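Local coordinates for protein heavy metal cation tricomponent efflux pump ZneA(CzcA-like) (Cupriavidus metallidurans, PDB 4K0J) that probably exports zinc ions from the cell in exchange for protons, as the inner-membrane pump of a tripartite RND heavy-metal efflux system, at residues 670-675 / 805-810. Numbering follows the deposited sequence.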
loop_
_atom_site.group_PDB
_atom_site.type_symbol
_atom_site.label_atom_id
_atom_site.label_comp_id
_atom_site.label_asym_id
_atom_site.label_seq_id
_atom_site.Cartn_x
_atom_site.Cartn_y
_atom_site.Cartn_z
ATOM N N LYS C 670 19.962 -29.290 -12.051
ATOM C CA LYS C 670 18.950 -29.815 -11.151
ATOM C C LYS C 670 18.382 -31.146 -11.645
ATOM O O LYS C 670 17.791 -31.213 -12.726
ATOM C CB LYS C 670 17.839 -28.779 -10.967
ATOM C CG LYS C 670 18.330 -27.435 -10.431
ATOM C CD LYS C 670 17.212 -26.396 -10.384
ATOM C CE LYS C 670 16.933 -25.777 -11.755
ATOM N NZ LYS C 670 17.921 -24.736 -12.156
ATOM N N VAL C 671 18.579 -32.196 -10.848
ATOM C CA VAL C 671 18.071 -33.540 -11.140
ATOM C C VAL C 671 16.807 -33.828 -10.331
ATOM O O VAL C 671 16.870 -34.096 -9.131
ATOM C CB VAL C 671 19.126 -34.623 -10.822
ATOM C CG1 VAL C 671 18.537 -36.018 -10.954
ATOM C CG2 VAL C 671 20.335 -34.468 -11.728
ATOM N N TYR C 672 15.662 -33.774 -10.999
ATOM C CA TYR C 672 14.375 -33.842 -10.322
ATOM C C TYR C 672 13.903 -35.275 -10.156
ATOM O O TYR C 672 14.301 -36.151 -10.912
ATOM C CB TYR C 672 13.333 -33.047 -11.111
ATOM C CG TYR C 672 13.640 -31.572 -11.230
ATOM C CD1 TYR C 672 13.062 -30.654 -10.366
ATOM C CD2 TYR C 672 14.508 -31.095 -12.207
ATOM C CE1 TYR C 672 13.335 -29.312 -10.466
ATOM C CE2 TYR C 672 14.789 -29.749 -12.318
ATOM C CZ TYR C 672 14.199 -28.863 -11.440
ATOM O OH TYR C 672 14.465 -27.515 -11.532
ATOM N N GLY C 673 13.044 -35.511 -9.170
ATOM C CA GLY C 673 12.467 -36.829 -8.970
ATOM C C GLY C 673 12.114 -37.107 -7.522
ATOM O O GLY C 673 12.808 -36.650 -6.612
ATOM N N ASN C 674 11.046 -37.872 -7.308
ATOM C CA ASN C 674 10.528 -38.096 -5.963
ATOM C C ASN C 674 11.277 -39.180 -5.189
ATOM O O ASN C 674 10.948 -39.476 -4.039
ATOM C CB ASN C 674 9.031 -38.404 -6.008
ATOM C CG ASN C 674 8.351 -38.174 -4.672
ATOM O OD1 ASN C 674 7.985 -37.046 -4.332
ATOM N ND2 ASN C 674 8.188 -39.242 -3.899
ATOM N N ASP C 675 12.291 -39.762 -5.821
ATOM C CA ASP C 675 13.111 -40.781 -5.170
ATOM C C ASP C 675 14.481 -40.223 -4.795
ATOM O O ASP C 675 15.184 -39.671 -5.639
ATOM C CB ASP C 675 13.278 -41.999 -6.080
ATOM C CG ASP C 675 14.078 -43.110 -5.425
ATOM O OD1 ASP C 675 14.794 -43.833 -6.147
ATOM O OD2 ASP C 675 13.990 -43.260 -4.186
ATOM N N LYS C 805 8.701 -30.145 -6.799
ATOM C CA LYS C 805 9.482 -31.254 -7.319
ATOM C C LYS C 805 10.691 -31.493 -6.421
ATOM O O LYS C 805 11.467 -30.572 -6.148
ATOM C CB LYS C 805 9.951 -30.950 -8.743
ATOM C CG LYS C 805 8.834 -30.662 -9.743
ATOM C CD LYS C 805 9.401 -30.176 -11.068
ATOM C CE LYS C 805 8.302 -29.903 -12.079
ATOM N NZ LYS C 805 8.860 -29.394 -13.362
ATOM N N ARG C 806 10.841 -32.726 -5.950
ATOM C CA ARG C 806 12.026 -33.113 -5.200
ATOM C C ARG C 806 13.199 -33.164 -6.174
ATOM O O ARG C 806 13.141 -33.872 -7.180
ATOM C CB ARG C 806 11.821 -34.490 -4.573
ATOM C CG ARG C 806 10.387 -34.791 -4.184
ATOM C CD ARG C 806 10.092 -34.388 -2.750
ATOM N NE ARG C 806 10.585 -35.375 -1.797
ATOM C CZ ARG C 806 9.907 -36.458 -1.433
ATOM N NH1 ARG C 806 8.705 -36.688 -1.940
ATOM N NH2 ARG C 806 10.429 -37.306 -0.561
ATOM N N HIS C 807 14.260 -32.415 -5.892
ATOM C CA HIS C 807 15.422 -32.426 -6.774
ATOM C C HIS C 807 16.737 -32.413 -6.005
ATOM O O HIS C 807 16.781 -32.067 -4.829
ATOM C CB HIS C 807 15.369 -31.252 -7.764
ATOM C CG HIS C 807 15.757 -29.932 -7.168
ATOM N ND1 HIS C 807 14.948 -29.240 -6.292
ATOM C CD2 HIS C 807 16.871 -29.177 -7.325
ATOM C CE1 HIS C 807 15.550 -28.121 -5.931
ATOM N NE2 HIS C 807 16.717 -28.058 -6.544
ATOM N N LEU C 808 17.806 -32.813 -6.680
ATOM C CA LEU C 808 19.150 -32.687 -6.131
ATOM C C LEU C 808 19.936 -31.752 -7.030
ATOM O O LEU C 808 19.711 -31.715 -8.236
ATOM C CB LEU C 808 19.842 -34.047 -6.049
ATOM C CG LEU C 808 20.211 -34.549 -4.651
ATOM C CD1 LEU C 808 18.965 -34.862 -3.843
ATOM C CD2 LEU C 808 21.119 -35.767 -4.736
ATOM N N THR C 809 20.853 -30.991 -6.448
ATOM C CA THR C 809 21.523 -29.934 -7.190
ATOM C C THR C 809 23.000 -30.207 -7.396
ATOM O O THR C 809 23.749 -30.372 -6.437
ATOM C CB THR C 809 21.395 -28.591 -6.470
ATOM O OG1 THR C 809 20.032 -28.383 -6.085
ATOM C CG2 THR C 809 21.850 -27.460 -7.377
ATOM N N VAL C 810 23.420 -30.247 -8.652
ATOM C CA VAL C 810 24.836 -30.324 -8.949
ATOM C C VAL C 810 25.342 -28.916 -9.206
ATOM O O VAL C 810 25.228 -28.402 -10.317
ATOM C CB VAL C 810 25.125 -31.211 -10.174
ATOM C CG1 VAL C 810 26.621 -31.326 -10.391
ATOM C CG2 VAL C 810 24.515 -32.587 -9.996
#
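Val671 and Leu808 form the hydrogen-bonded pair of an antiparallel contact between two central strands, 667-672 and 807-812, of a four-stranded sheet belonging to the part of this RND pump that lies outside the membrane helices. The two short strand segments run nearly antiparallel. Val671 N donates to Leu808 O over 2.9 Å and Leu808 N to Val671 O over the same distance. Lys670 with Thr809 and Tyr672 with His807 are the flanking non-hydrogen-bonded pairs. Past the end of strand 667-672 the pairing goes one step further, with Gly673 N bonded to Arg806 O.

Tyr672 and His807 lie together on the face that also carries Lys670 and Thr809. His807 CG sits between its own backbone N and carbonyl carbon (chi1 77°), and the imidazole lies beside the Tyr672 side chain, both pointing the same way. Here His807 CB, more than its ring, covers the phenol: it stands 4.0 Å from the centroid of the Tyr672 ring in a CH-pi contact, whereas the two ring planes, 30° apart, are offset so far that there is little ring-on-ring stacking. Lys805 CB meets the edge of the phenol at Tyr672 CD1, and the extended lysine chain carries NZ over the face opposite His807 CB, 5.5 Å from the Tyr672 ring centroid, at most a weak cation-pi attraction. On the same side of the imidazole as the phenol, Lys670 CB and CG reach His807 CD2, each at 3.8 Å. At the Gly673-Asn674 end, the bent Arg806 chain runs past the Asn674 amide, the guanidinium and amide planes standing 88° apart.

Tyr672 OH is hydrogen-bonded to Glu802 of strand 788-802, which His807 also touches. Val671 and Leu808, on the other face, pack on helix 676-690, whose N-cap is Asp675, while strand 843-847 flanks strand 667-672 on its far edge.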